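Local coordinates for protein exosome complex exonuclease RRP46 homolog (Oryza sativa Japonica Group, PDB 3HKM) that binds double-stranded DNA and single-stranded RNA, cleaves DNA hydrolytically and RNA phosphorolytically in vitro, and is a probable component of the exosome, at residues G144-G149 and Q161-F166; C92-H97 and P133-A138; P16-R21 and R32-D37; I62-K67 and M82-T87; N22-A27 and I39-V44. All coordinates share one frame; numbering follows the deposited sequence.

Contact 1: G144-G149 and Q161-F166; sequences GVLEDG and QQLKSF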
# COMPACT_ATOMS: atom_id res chain seq x y z
N GLY A 144 -3.74 7.31 -12.70
CA GLY A 144 -3.17 7.48 -14.02
C GLY A 144 -3.67 8.77 -14.61
O GLY A 144 -4.79 9.19 -14.33
N VAL A 145 -2.84 9.44 -15.41
CA VAL A 145 -3.29 10.66 -16.06
C VAL A 145 -3.38 10.49 -17.57
O VAL A 145 -2.41 10.10 -18.22
CB VAL A 145 -2.40 11.88 -15.71
CG1 VAL A 145 -3.13 13.16 -16.08
CG2 VAL A 145 -2.04 11.87 -14.24
N LEU A 146 -4.56 10.77 -18.11
CA LEU A 146 -4.83 10.60 -19.53
C LEU A 146 -4.37 11.78 -20.37
O LEU A 146 -4.18 12.88 -19.85
CB LEU A 146 -6.32 10.35 -19.76
CG LEU A 146 -6.85 9.04 -19.16
CD1 LEU A 146 -8.34 8.88 -19.45
CD2 LEU A 146 -6.05 7.87 -19.70
N GLU A 147 -4.22 11.53 -21.66
CA GLU A 147 -3.73 12.51 -22.65
C GLU A 147 -3.99 13.99 -22.34
O GLU A 147 -3.05 14.78 -22.26
CB GLU A 147 -4.25 12.15 -24.04
CG GLU A 147 -5.63 11.49 -24.05
CD GLU A 147 -5.59 9.98 -23.83
OE1 GLU A 147 -6.64 9.31 -24.01
OE2 GLU A 147 -4.51 9.45 -23.48
N ASP A 148 -5.26 14.37 -22.18
CA ASP A 148 -5.59 15.77 -21.89
C ASP A 148 -5.98 16.00 -20.43
O ASP A 148 -6.81 16.86 -20.13
CB ASP A 148 -6.68 16.30 -22.83
CG ASP A 148 -6.10 17.08 -24.02
OD1 ASP A 148 -6.15 18.33 -23.98
OD2 ASP A 148 -5.60 16.46 -24.99
N GLY A 149 -5.37 15.23 -19.53
CA GLY A 149 -5.50 15.48 -18.10
C GLY A 149 -6.53 14.65 -17.37
O GLY A 149 -6.65 14.75 -16.14
N GLN A 161 0.84 0.66 -19.26
CA GLN A 161 1.64 0.61 -20.49
C GLN A 161 1.16 1.65 -21.50
O GLN A 161 1.81 1.89 -22.53
CB GLN A 161 1.58 -0.80 -21.11
CG GLN A 161 1.88 -0.88 -22.62
CD GLN A 161 3.28 -1.41 -22.96
OE1 GLN A 161 4.25 -1.14 -22.26
NE2 GLN A 161 3.38 -2.16 -24.06
N GLN A 162 0.03 2.29 -21.22
CA GLN A 162 -0.54 3.26 -22.13
C GLN A 162 -0.19 4.68 -21.70
O GLN A 162 0.42 5.44 -22.45
CB GLN A 162 -2.06 3.09 -22.23
CG GLN A 162 -2.50 1.84 -23.02
CD GLN A 162 -4.01 1.58 -22.95
OE1 GLN A 162 -4.59 1.44 -21.87
NE2 GLN A 162 -4.65 1.51 -24.12
N LEU A 163 -0.57 5.04 -20.47
CA LEU A 163 -0.44 6.41 -20.00
C LEU A 163 1.00 6.91 -19.89
O LEU A 163 1.95 6.12 -19.93
CB LEU A 163 -1.17 6.59 -18.67
CG LEU A 163 -2.70 6.66 -18.73
CD1 LEU A 163 -3.29 5.40 -19.33
CD2 LEU A 163 -3.26 6.92 -17.34
N LYS A 164 1.15 8.23 -19.74
CA LYS A 164 2.46 8.88 -19.64
C LYS A 164 2.69 9.53 -18.28
O LYS A 164 3.80 9.92 -17.95
CB LYS A 164 2.63 9.94 -20.73
CG LYS A 164 3.37 9.46 -21.98
CD LYS A 164 4.18 10.60 -22.59
CE LYS A 164 3.32 11.84 -22.88
NZ LYS A 164 4.10 13.13 -22.80
N SER A 165 1.62 9.65 -17.50
CA SER A 165 1.68 10.28 -16.19
C SER A 165 0.99 9.38 -15.19
O SER A 165 0.00 8.73 -15.51
CB SER A 165 0.96 11.63 -16.20
OG SER A 165 1.44 12.50 -17.21
N PHE A 166 1.52 9.34 -13.97
CA PHE A 166 0.76 8.78 -12.87
C PHE A 166 1.39 8.99 -11.49
O PHE A 166 2.55 9.36 -11.37
CB PHE A 166 0.37 7.32 -13.12
CG PHE A 166 1.52 6.39 -13.32
CD1 PHE A 166 1.80 5.87 -14.58
CD2 PHE A 166 2.31 6.00 -12.25
CE1 PHE A 166 2.85 4.99 -14.77
CE2 PHE A 166 3.37 5.12 -12.43
CZ PHE A 166 3.64 4.61 -13.69
O HOH W 1 -1.12 10.54 -20.34

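Contact 2: C92-H97 and P133-A138; sequences CLLTVH and PLKHLA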
# COMPACT_ATOMS: atom_id res chain seq x y z
N CYS A 92 2.86 4.04 11.63
CA CYS A 92 2.95 3.33 12.90
C CYS A 92 3.28 4.28 14.04
O CYS A 92 4.14 5.15 13.91
CB CYS A 92 4.01 2.22 12.83
SG CYS A 92 3.49 0.74 11.90
N LEU A 93 2.58 4.12 15.17
CA LEU A 93 2.95 4.87 16.37
C LEU A 93 4.13 4.17 17.07
O LEU A 93 4.00 3.06 17.59
CB LEU A 93 1.76 5.04 17.31
CG LEU A 93 2.00 6.08 18.41
CD1 LEU A 93 2.80 7.26 17.86
CD2 LEU A 93 0.69 6.55 19.04
N LEU A 94 5.28 4.84 17.07
CA LEU A 94 6.55 4.20 17.41
C LEU A 94 6.91 4.29 18.89
O LEU A 94 7.81 3.60 19.37
CB LEU A 94 7.69 4.78 16.55
CG LEU A 94 7.83 6.31 16.42
CD1 LEU A 94 6.60 7.00 15.78
CD2 LEU A 94 8.16 6.94 17.76
N THR A 95 6.18 5.14 19.59
CA THR A 95 6.46 5.44 20.99
C THR A 95 5.78 4.47 21.96
O THR A 95 6.05 4.49 23.16
CB THR A 95 6.02 6.89 21.31
OG1 THR A 95 6.14 7.14 22.71
CG2 THR A 95 4.58 7.12 20.87
N VAL A 96 4.89 3.61 21.46
CA VAL A 96 4.13 2.72 22.33
C VAL A 96 4.95 1.52 22.82
O VAL A 96 4.98 1.22 24.02
CB VAL A 96 2.84 2.21 21.65
CG1 VAL A 96 2.01 1.40 22.63
CG2 VAL A 96 2.03 3.39 21.11
N HIS A 97 5.63 0.84 21.89
CA HIS A 97 6.36 -0.37 22.23
C HIS A 97 7.84 -0.27 21.90
O HIS A 97 8.31 -0.88 20.95
CB HIS A 97 5.76 -1.58 21.52
CG HIS A 97 4.43 -1.98 22.06
ND1 HIS A 97 3.25 -1.79 21.37
CD2 HIS A 97 4.09 -2.54 23.25
CE1 HIS A 97 2.24 -2.23 22.11
NE2 HIS A 97 2.72 -2.69 23.25
N PRO A 133 0.09 -0.70 16.88
CA PRO A 133 -0.47 0.65 17.06
C PRO A 133 -0.16 1.58 15.88
O PRO A 133 1.00 1.82 15.56
CB PRO A 133 0.23 1.14 18.34
CG PRO A 133 0.71 -0.09 19.03
CD PRO A 133 1.05 -1.06 17.94
N LEU A 134 -1.20 2.10 15.24
CA LEU A 134 -1.04 3.03 14.12
C LEU A 134 -1.47 4.44 14.52
O LEU A 134 -2.35 4.60 15.37
CB LEU A 134 -1.87 2.56 12.94
CG LEU A 134 -1.28 1.66 11.84
CD1 LEU A 134 -0.36 0.58 12.38
CD2 LEU A 134 -2.42 1.06 11.01
N LYS A 135 -0.86 5.45 13.90
CA LYS A 135 -1.30 6.84 14.05
C LYS A 135 -2.63 7.05 13.31
O LYS A 135 -3.48 7.84 13.73
CB LYS A 135 -0.27 7.81 13.45
CG LYS A 135 1.10 7.86 14.12
CD LYS A 135 1.91 8.99 13.49
CE LYS A 135 3.41 8.86 13.74
NZ LYS A 135 3.84 9.41 15.07
N HIS A 136 -2.79 6.34 12.20
CA HIS A 136 -3.95 6.47 11.33
C HIS A 136 -3.84 5.39 10.27
O HIS A 136 -2.78 4.79 10.09
CB HIS A 136 -3.96 7.84 10.65
CG HIS A 136 -2.62 8.28 10.17
ND1 HIS A 136 -1.99 7.69 9.09
CD2 HIS A 136 -1.76 9.22 10.63
CE1 HIS A 136 -0.81 8.26 8.90
NE2 HIS A 136 -0.65 9.19 9.82
N LEU A 137 -4.94 5.14 9.57
CA LEU A 137 -4.95 4.24 8.42
C LEU A 137 -4.16 4.82 7.25
O LEU A 137 -4.12 6.04 7.06
CB LEU A 137 -6.38 3.99 7.96
CG LEU A 137 -7.17 2.79 8.47
CD1 LEU A 137 -7.07 2.64 9.98
CD2 LEU A 137 -8.61 2.89 8.02
N ALA A 138 -3.54 3.95 6.46
CA ALA A 138 -2.96 4.35 5.18
C ALA A 138 -3.80 3.75 4.05
O ALA A 138 -3.97 2.53 3.96
CB ALA A 138 -1.52 3.91 5.07
O HOH W 2 3.28 0.83 15.96

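Contact 3: P16-R21 and R32-D37; sequences PFSCTR and RWAQGD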
# COMPACT_ATOMS: atom_id res chain seq x y z
N PRO A 16 -12.83 -3.97 -7.91
CA PRO A 16 -13.35 -4.57 -6.68
C PRO A 16 -12.21 -5.09 -5.79
O PRO A 16 -11.36 -5.83 -6.29
CB PRO A 16 -14.20 -5.73 -7.19
CG PRO A 16 -14.55 -5.36 -8.63
CD PRO A 16 -13.33 -4.64 -9.12
N PHE A 17 -12.17 -4.68 -4.53
CA PHE A 17 -11.16 -5.20 -3.60
C PHE A 17 -11.74 -6.22 -2.63
O PHE A 17 -12.95 -6.30 -2.42
CB PHE A 17 -10.43 -4.09 -2.85
CG PHE A 17 -11.33 -2.99 -2.37
CD1 PHE A 17 -11.72 -1.97 -3.23
CD2 PHE A 17 -11.79 -2.96 -1.07
CE1 PHE A 17 -12.55 -0.96 -2.81
CE2 PHE A 17 -12.63 -1.95 -0.63
CZ PHE A 17 -13.01 -0.94 -1.50
N SER A 18 -10.85 -7.02 -2.04
CA SER A 18 -11.25 -8.12 -1.18
C SER A 18 -10.11 -8.45 -0.24
O SER A 18 -8.99 -8.03 -0.45
CB SER A 18 -11.57 -9.34 -2.04
OG SER A 18 -10.47 -9.72 -2.83
N CYS A 19 -10.40 -9.20 0.82
CA CYS A 19 -9.35 -9.57 1.76
C CYS A 19 -9.72 -10.75 2.63
O CYS A 19 -10.75 -10.74 3.31
CB CYS A 19 -8.96 -8.37 2.65
SG CYS A 19 -7.63 -8.73 3.83
N THR A 20 -8.89 -11.78 2.62
CA THR A 20 -9.04 -12.83 3.62
C THR A 20 -8.25 -12.46 4.86
O THR A 20 -7.04 -12.25 4.80
CB THR A 20 -8.62 -14.20 3.10
OG1 THR A 20 -8.19 -15.02 4.21
CG2 THR A 20 -7.49 -14.06 2.13
N ARG A 21 -8.96 -12.35 5.98
CA ARG A 21 -8.38 -12.13 7.30
C ARG A 21 -7.37 -13.21 7.66
O ARG A 21 -7.68 -14.41 7.58
CB ARG A 21 -9.51 -12.12 8.35
CG ARG A 21 -9.08 -11.76 9.75
CD ARG A 21 -8.84 -10.28 9.85
NE ARG A 21 -7.75 -9.86 8.97
CZ ARG A 21 -7.36 -8.60 8.81
NH1 ARG A 21 -7.98 -7.63 9.47
NH2 ARG A 21 -6.35 -8.31 8.00
N ARG A 32 -4.36 -11.35 2.82
CA ARG A 32 -4.24 -11.51 1.38
C ARG A 32 -5.19 -10.51 0.74
O ARG A 32 -6.41 -10.70 0.72
CB ARG A 32 -4.56 -12.94 0.94
CG ARG A 32 -5.04 -13.05 -0.51
CD ARG A 32 -5.13 -14.48 -1.00
NE ARG A 32 -3.81 -15.09 -1.06
CZ ARG A 32 -3.47 -16.11 -1.84
NH1 ARG A 32 -4.35 -16.65 -2.66
NH2 ARG A 32 -2.24 -16.58 -1.80
N TRP A 33 -4.62 -9.43 0.22
CA TRP A 33 -5.42 -8.31 -0.26
C TRP A 33 -5.47 -8.34 -1.80
O TRP A 33 -4.44 -8.51 -2.46
CB TRP A 33 -4.82 -7.01 0.26
CG TRP A 33 -5.52 -5.76 -0.13
CD1 TRP A 33 -5.44 -5.11 -1.32
CD2 TRP A 33 -6.40 -4.98 0.69
NE1 TRP A 33 -6.22 -3.99 -1.31
CE2 TRP A 33 -6.83 -3.88 -0.08
CE3 TRP A 33 -6.89 -5.11 2.00
CZ2 TRP A 33 -7.70 -2.91 0.41
CZ3 TRP A 33 -7.76 -4.14 2.49
CH2 TRP A 33 -8.15 -3.06 1.70
N ALA A 34 -6.67 -8.20 -2.36
CA ALA A 34 -6.83 -8.24 -3.80
C ALA A 34 -7.58 -7.03 -4.37
O ALA A 34 -8.63 -6.63 -3.87
CB ALA A 34 -7.51 -9.53 -4.22
N GLN A 35 -7.02 -6.45 -5.42
CA GLN A 35 -7.74 -5.47 -6.22
C GLN A 35 -7.65 -5.95 -7.66
O GLN A 35 -6.57 -5.98 -8.24
CB GLN A 35 -7.10 -4.10 -6.07
CG GLN A 35 -6.85 -3.73 -4.63
CD GLN A 35 -5.97 -2.51 -4.50
OE1 GLN A 35 -5.50 -1.97 -5.49
NE2 GLN A 35 -5.74 -2.08 -3.28
N GLY A 36 -8.78 -6.35 -8.22
CA GLY A 36 -8.76 -7.00 -9.52
C GLY A 36 -7.84 -8.21 -9.43
O GLY A 36 -7.90 -8.97 -8.46
N ASP A 37 -6.99 -8.38 -10.44
CA ASP A 37 -6.07 -9.52 -10.48
C ASP A 37 -4.77 -9.22 -9.76
O ASP A 37 -3.91 -10.09 -9.62
CB ASP A 37 -5.75 -9.92 -11.92
CG ASP A 37 -6.87 -10.71 -12.57
OD1 ASP A 37 -6.66 -11.15 -13.72
OD2 ASP A 37 -7.94 -10.89 -11.94
O HOH W 3 -11.07 -8.34 -5.10

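Contact 4: I62-K67 and M82-T87; sequences IEVVWK and MTLKRT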
# COMPACT_ATOMS: atom_id res chain seq x y z
N ILE A 62 10.11 -0.90 12.77
CA ILE A 62 9.29 -1.55 11.75
C ILE A 62 10.22 -1.90 10.60
O ILE A 62 10.95 -1.03 10.11
CB ILE A 62 8.12 -0.65 11.27
CG1 ILE A 62 6.95 -0.69 12.27
CG2 ILE A 62 7.60 -1.11 9.92
CD1 ILE A 62 7.17 0.10 13.54
N GLU A 63 10.23 -3.16 10.19
CA GLU A 63 11.09 -3.62 9.11
C GLU A 63 10.28 -4.33 8.03
O GLU A 63 9.24 -4.92 8.33
CB GLU A 63 12.17 -4.56 9.67
CG GLU A 63 12.89 -3.96 10.87
CD GLU A 63 14.23 -4.63 11.15
OE1 GLU A 63 14.40 -5.80 10.77
OE2 GLU A 63 15.11 -3.96 11.76
N VAL A 64 10.74 -4.27 6.78
CA VAL A 64 9.96 -4.80 5.66
C VAL A 64 10.81 -5.51 4.59
O VAL A 64 11.86 -5.01 4.18
CB VAL A 64 9.12 -3.69 4.98
CG1 VAL A 64 8.06 -4.30 4.08
CG2 VAL A 64 8.49 -2.78 6.03
N VAL A 65 10.36 -6.68 4.17
CA VAL A 65 10.99 -7.37 3.06
C VAL A 65 9.96 -7.62 1.97
O VAL A 65 8.91 -8.22 2.22
CB VAL A 65 11.73 -8.67 3.49
CG1 VAL A 65 11.34 -9.08 4.90
CG2 VAL A 65 11.51 -9.80 2.49
N TRP A 66 10.26 -7.12 0.78
CA TRP A 66 9.39 -7.22 -0.38
C TRP A 66 9.83 -8.44 -1.18
O TRP A 66 10.99 -8.54 -1.57
CB TRP A 66 9.53 -5.96 -1.23
CG TRP A 66 8.26 -5.45 -1.83
CD1 TRP A 66 7.40 -4.52 -1.30
CD2 TRP A 66 7.70 -5.82 -3.09
NE1 TRP A 66 6.34 -4.30 -2.15
CE2 TRP A 66 6.50 -5.09 -3.26
CE3 TRP A 66 8.09 -6.70 -4.10
CZ2 TRP A 66 5.70 -5.21 -4.38
CZ3 TRP A 66 7.30 -6.82 -5.21
CH2 TRP A 66 6.12 -6.08 -5.35
N LYS A 67 8.91 -9.36 -1.41
CA LYS A 67 9.24 -10.62 -2.08
C LYS A 67 8.47 -10.75 -3.40
O LYS A 67 7.24 -10.69 -3.41
CB LYS A 67 8.96 -11.82 -1.16
CG LYS A 67 9.42 -11.60 0.28
CD LYS A 67 10.04 -12.84 0.90
CE LYS A 67 9.00 -13.81 1.45
NZ LYS A 67 9.65 -14.87 2.30
N MET A 82 11.26 -0.08 -0.48
CA MET A 82 11.72 1.14 0.18
C MET A 82 10.55 2.08 0.49
O MET A 82 10.40 2.53 1.63
CB MET A 82 12.76 1.85 -0.70
CG MET A 82 13.55 2.95 -0.01
SD MET A 82 12.66 4.52 0.19
CE MET A 82 12.28 4.93 -1.51
N THR A 83 9.73 2.36 -0.51
CA THR A 83 8.59 3.24 -0.31
C THR A 83 7.67 2.69 0.78
O THR A 83 7.26 3.42 1.68
CB THR A 83 7.79 3.45 -1.61
OG1 THR A 83 8.69 3.82 -2.67
CG2 THR A 83 6.76 4.55 -1.43
N LEU A 84 7.38 1.40 0.69
CA LEU A 84 6.55 0.69 1.67
C LEU A 84 7.08 0.84 3.10
O LEU A 84 6.32 1.12 4.02
CB LEU A 84 6.44 -0.79 1.28
CG LEU A 84 5.49 -1.72 2.04
CD1 LEU A 84 4.07 -1.17 2.10
CD2 LEU A 84 5.51 -3.09 1.39
N LYS A 85 8.40 0.70 3.28
CA LYS A 85 9.03 0.86 4.59
C LYS A 85 8.89 2.30 5.10
O LYS A 85 8.61 2.52 6.27
CB LYS A 85 10.51 0.42 4.54
CG LYS A 85 11.12 -0.10 5.87
CD LYS A 85 12.64 -0.35 5.72
CE LYS A 85 13.25 -1.21 6.85
NZ LYS A 85 13.41 -2.67 6.53
N ARG A 86 9.09 3.27 4.22
CA ARG A 86 8.88 4.68 4.55
C ARG A 86 7.46 4.93 5.01
O ARG A 86 7.23 5.63 6.00
CB ARG A 86 9.12 5.56 3.32
CG ARG A 86 10.54 6.10 3.13
CD ARG A 86 10.79 6.43 1.64
NE ARG A 86 9.98 7.53 1.11
CZ ARG A 86 8.73 7.42 0.65
NH1 ARG A 86 8.10 6.26 0.65
NH2 ARG A 86 8.10 8.49 0.17
N THR A 87 6.52 4.38 4.26
CA THR A 87 5.09 4.59 4.49
C THR A 87 4.62 3.96 5.80
O THR A 87 3.86 4.56 6.56
CB THR A 87 4.25 3.99 3.35
OG1 THR A 87 4.72 4.48 2.08
CG2 THR A 87 2.79 4.35 3.52

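Contact 5: N22-A27 and I39-V44; sequences NPLDRA and IVLAAV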
# COMPACT_ATOMS: atom_id res chain seq x y z
N ASN A 22 -6.19 -12.78 8.09
CA ASN A 22 -5.08 -13.64 8.49
C ASN A 22 -5.09 -15.09 8.01
O ASN A 22 -5.43 -16.00 8.76
CB ASN A 22 -4.89 -13.63 9.99
CG ASN A 22 -6.02 -14.31 10.72
OD1 ASN A 22 -7.15 -14.34 10.25
ND2 ASN A 22 -5.72 -14.86 11.89
N PRO A 23 -4.67 -15.31 6.76
CA PRO A 23 -4.52 -16.68 6.26
C PRO A 23 -3.43 -17.44 7.03
O PRO A 23 -3.52 -18.65 7.20
CB PRO A 23 -4.09 -16.47 4.80
CG PRO A 23 -4.39 -15.03 4.49
CD PRO A 23 -4.28 -14.30 5.76
N LEU A 24 -2.41 -16.72 7.48
CA LEU A 24 -1.23 -17.35 8.08
C LEU A 24 -1.38 -17.61 9.57
O LEU A 24 -1.71 -16.71 10.34
CB LEU A 24 0.02 -16.50 7.81
CG LEU A 24 0.37 -16.29 6.34
CD1 LEU A 24 1.34 -15.14 6.19
CD2 LEU A 24 0.94 -17.57 5.73
N ASP A 25 -1.12 -18.85 9.98
CA ASP A 25 -1.25 -19.24 11.39
C ASP A 25 -0.11 -18.72 12.26
O ASP A 25 -0.30 -18.46 13.45
CB ASP A 25 -1.32 -20.76 11.52
CG ASP A 25 -2.43 -21.38 10.70
OD1 ASP A 25 -3.45 -20.71 10.44
OD2 ASP A 25 -2.29 -22.56 10.32
N ARG A 26 1.08 -18.57 11.66
CA ARG A 26 2.28 -18.21 12.41
C ARG A 26 2.38 -16.71 12.59
O ARG A 26 3.09 -16.22 13.48
CB ARG A 26 3.53 -18.73 11.69
CG ARG A 26 4.74 -18.98 12.58
CD ARG A 26 4.52 -20.18 13.51
NE ARG A 26 5.65 -21.11 13.51
CZ ARG A 26 6.74 -20.98 14.26
NH1 ARG A 26 6.88 -19.94 15.09
NH2 ARG A 26 7.71 -21.88 14.18
N ALA A 27 1.69 -15.97 11.73
CA ALA A 27 1.75 -14.52 11.75
C ALA A 27 0.85 -13.97 12.86
O ALA A 27 -0.17 -14.58 13.21
CB ALA A 27 1.32 -13.97 10.41
N ILE A 39 -2.98 -9.12 -6.69
CA ILE A 39 -3.18 -9.68 -5.36
C ILE A 39 -1.87 -9.87 -4.58
O ILE A 39 -0.84 -10.25 -5.14
CB ILE A 39 -4.04 -10.97 -5.39
CG1 ILE A 39 -3.59 -11.95 -4.31
CG2 ILE A 39 -4.04 -11.61 -6.78
CD1 ILE A 39 -4.59 -13.00 -4.01
N VAL A 40 -1.95 -9.60 -3.28
CA VAL A 40 -0.78 -9.54 -2.42
C VAL A 40 -1.06 -10.22 -1.07
O VAL A 40 -2.20 -10.21 -0.59
CB VAL A 40 -0.41 -8.05 -2.18
CG1 VAL A 40 -0.03 -7.81 -0.73
CG2 VAL A 40 0.66 -7.57 -3.17
N LEU A 41 -0.04 -10.82 -0.46
CA LEU A 41 -0.16 -11.36 0.89
C LEU A 41 0.75 -10.63 1.87
O LEU A 41 1.97 -10.59 1.69
CB LEU A 41 0.14 -12.87 0.93
CG LEU A 41 0.28 -13.48 2.33
CD1 LEU A 41 -1.04 -13.43 3.10
CD2 LEU A 41 0.80 -14.92 2.27
N ALA A 42 0.16 -10.07 2.92
CA ALA A 42 0.87 -9.28 3.93
C ALA A 42 0.94 -9.97 5.29
O ALA A 42 -0.08 -10.29 5.88
CB ALA A 42 0.22 -7.90 4.07
N ALA A 43 2.15 -10.18 5.80
CA ALA A 43 2.34 -10.89 7.07
C ALA A 43 3.08 -10.02 8.09
O ALA A 43 4.13 -9.47 7.78
CB ALA A 43 3.11 -12.20 6.84
N VAL A 44 2.51 -9.88 9.29
CA VAL A 44 3.09 -9.04 10.33
C VAL A 44 3.34 -9.85 11.59
O VAL A 44 2.51 -10.67 11.96
CB VAL A 44 2.16 -7.88 10.70
CG1 VAL A 44 2.88 -6.91 11.63
CG2 VAL A 44 1.66 -7.17 9.45

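Contact 1: G144-G149 and Q161-F166
Val145 and Ser165 share the one direct hydrogen bond between 144-149 and 161-166: Val145 N donates to Ser165 O over 2.9 Å and nearly straight, at 166°, although the N-H comes from well above the carbonyl plane. Farther along, a water lies between Val145 O and Lys164 N. Its 3.3 Å distance to Lys164 N is long and its approach to Val145 O unusually short, which leaves the details of this bridge doubtful. The hydroxyl of Ser165 turns to Val202 O, whereas Ser165 N is buried with no partner in the model.

The pairing belongs to the antiparallel four-stranded sheet of the RNase PH fold. Strands 138-145 and 165-172 are neighbours in it, and Gly144 faces Phe166 as a non-hydrogen-bonded pair, with Phe166 CB 3.7 Å from Gly144 CA. Beyond Val145 the backbone leaves strand 138-145 through a beta turn closed by Gly149 N to Leu146 O.

Carbon packing falls on both faces. On the face that carries Val145 and Ser165, the two CB atoms are only 3.4 Å apart, tighter than ordinary van der Waals contact, and Val145 also touches Asp207 and Cys211 of helix 205-229. On the other face Leu163 lays its CD2 methyl over the backbone beside Gly144, 3.2 Å from Val145 N, where glycine offers no side chain to meet it. Leu146 starts out away from 161-166, but its CD2 returns to lie 3.7 Å from Leu163 CG, and the two leucines cross obliquely.

Contact 2: C92-H97 and P133-A138
Pro133 is the apolar centre, its CB-CG edge set against Val96 and His97. Val96 CG2 lies 4.0 Å from Pro133 CB, and the imidazole of His97 presents its edge, with ND1 3.8 Å from Pro133 CG and the two side chains crossing at about a right angle. Val96 CG1 lies over a face of the same imidazole, offset toward its rim. A smaller apolar touch joins Cys92 SG to Leu134 CD1 at 3.9 Å.

Farther out, the aliphatic chain of Lys135 runs beside Cys92 O and bends at its last torsion (chi4 -83°), which sets NZ 3.7 Å from both Leu93 CD1 and Leu94 CD1. At the polar edge Leu93 N donates to Pro133 O over 2.8 Å, with an angle of 153° at the hydrogen. A water hydrogen-bonds to Leu93 O at 2.9 Å and also lies close to Pro133 O, though too close for its position to be relied on.

Both segments are loops leaving helices: 92-97 follows helix 77-91, and the loop 133-138 comes after helix 115-130. A single backbone bridge between Cys92 and Leu134 joins these exits, while Leu134 packs back on Ile91 of the first helix and on Leu127 and Val128 of the second, before the chain enters strand 138-145.

Contact 3: P16-R21 and R32-D37
Ser18 and Ala34 bond to each other through their backbones in both directions: Ser18 N donates to Ala34 O over 2.9 Å, and Ala34 N to Ser18 O over 3.0 Å. The first bond is the more bent, at 135°. Ala34 O is well supplied, since it also meets the CA-H of Phe17, with Phe17 CA 2.9 Å away, and accepts from a water. That water donates to Pro16 O as well and hydrogen-bonds to Ser18 OG at 2.7 Å, tying three oxygens of the two segments together. Pro16 O takes a further bond from Gly36 N, 3.3 Å long but nearly straight. At the other end the pairing weakens: Thr20 N to Arg32 O and Arg32 N to Thr20 O are both weak, although Thr20 CG2 packs firmly on Arg32 CB at 3.4 Å. Cys19 CB rests 3.9 Å from Trp33 CE3, and Ser18 O lies over one face of the indole.

The two strands form an antiparallel hairpin at one side of the five-stranded sheet, with 17-21 outermost. The face carrying Phe17, Cys19, Trp33 and Gln35 turns to the helices: Trp33 packs on Cys118, Asn121 and Ala122 of helix 115-130, and Phe225 of helix 205-229 meets both Phe17, edge-to-face, and Trp33. Strand 38-49 flanks 29-35 on its other side.

Contact 4: I62-K67 and M82-T87
Val64 spreads its two methyls over successive residues of the helix: CG1 lies 3.9 Å from Leu84 CD2, and CG2 lies 3.8 Å from Lys85 CG. Leu84 reaches in with CG anti to its backbone N (chi1 -172°), and the same CD2 methyl comes to the edge of the Trp66 indole, near its plane and 3.6 Å from CD1. Lys85 slides past Val64 in the opposite direction and bends at its last torsion, bringing NZ over the strand backbone, 3.1 Å from Val64 N. Both are donors, so this is proximity and no hydrogen bond. The carboxylate of Glu63 is the nearby opposite charge, but its OE1 stays 5.4 Å from Lys85 NZ; it also forms a weak, long ion pair with Arg52.

In the next shell, helix side chains serve the strand backbone directly: Gln89 donates to Ile62 O, and Glu81 accepts from Trp66 N. Leu106 and Val108 of strand 100-110, with Leu115 and Ala119 of helix 115-130, pack round the indole, while Ile120 meets Leu84.

Over these segments helix 82-87 runs nearly antiparallel to strand 62-67, at 157°, and the two axes approach to 8.2 Å. This is the first half of a beta-alpha-beta crossover: helix 77-91 leads from strand 61-67 to strand 100-110, which lies parallel and next to 61-67 in the sheet of the RNase PH fold.

Contact 5: N22-A27 and I39-V44
Leu24 is the main bump of the loop, and it fits into the shallow hollow that Ala43 leaves on the strand beside the bulkier Leu41. Its CG stands anti to the carbonyl carbon (chi1 -61°), and the CD1 methyl comes down on Ala43 CB at 3.5 Å, closer than usual for two carbons. The same methyl meets Leu41 CD2 at 4.0 Å, the two leucines approaching tip to tip. Ala43, whose side chain is a single methyl, thus forms the floor of the hollow and Leu41 one of its walls.

Leu41 is itself a bump that rises between two residues of the loop. While its CD2 faces Leu24, its other methyl, CD1, lies 4.0 Å from Pro23 CG; leucine and proline ring slide past each other in opposite directions. At the far end Ala27 brings a low methyl over the strand. Its CB is 4.4 Å from Ala43 CB, a loose touch, and 3.8 Å from Val44 O.

Only one face of the strand offers its side chains to this loop. Leu41 and Ala43 point at it, whereas Val40, Ala42 and Val44 turn to helix 115-130, where Ala122 and Ala126 receive them. The loop connects strands 17-21 and 29-35, and so the end of that hairpin folds over strand 38-49, the neighbour of 29-35 in the sheet.

No hydrogen bond joins 22-27 to 39-44; Leu24 N is taken by Ser30 OG, and Leu41 and Ala42 bond through their backbones to the adjacent strands. Across this contact the loop therefore meets the strand chiefly through apolar packing, with Leu24 CD1 taking part in two of the four apolar side-chain pairs.

How the contacts relate
Contacts 3, 4 and 5 all reach the five-stranded sheet, whereas contact 1 belongs to the four-stranded one, its centre about 25 Å from that of contact 3. Contacts 3 and 5 interlock along the chain and are joined directly: Trp33 N and Val40 O, 2.7 Å apart, probably hydrogen-bond, and Arg32 CD packs on Ile39 CD1 at 3.4 Å. Contacts 3 and 4 lie toward the two outer strands of that sheet, with centres about 20 Å apart. Contact 2 touches contact 4 where Cys92 SG meets Ile62 CG1 at 3.8 Å, linking the end of helix 77-91 to strand 61-67. Contacts 1 and 2 are farthest apart, about 34 Å between centres.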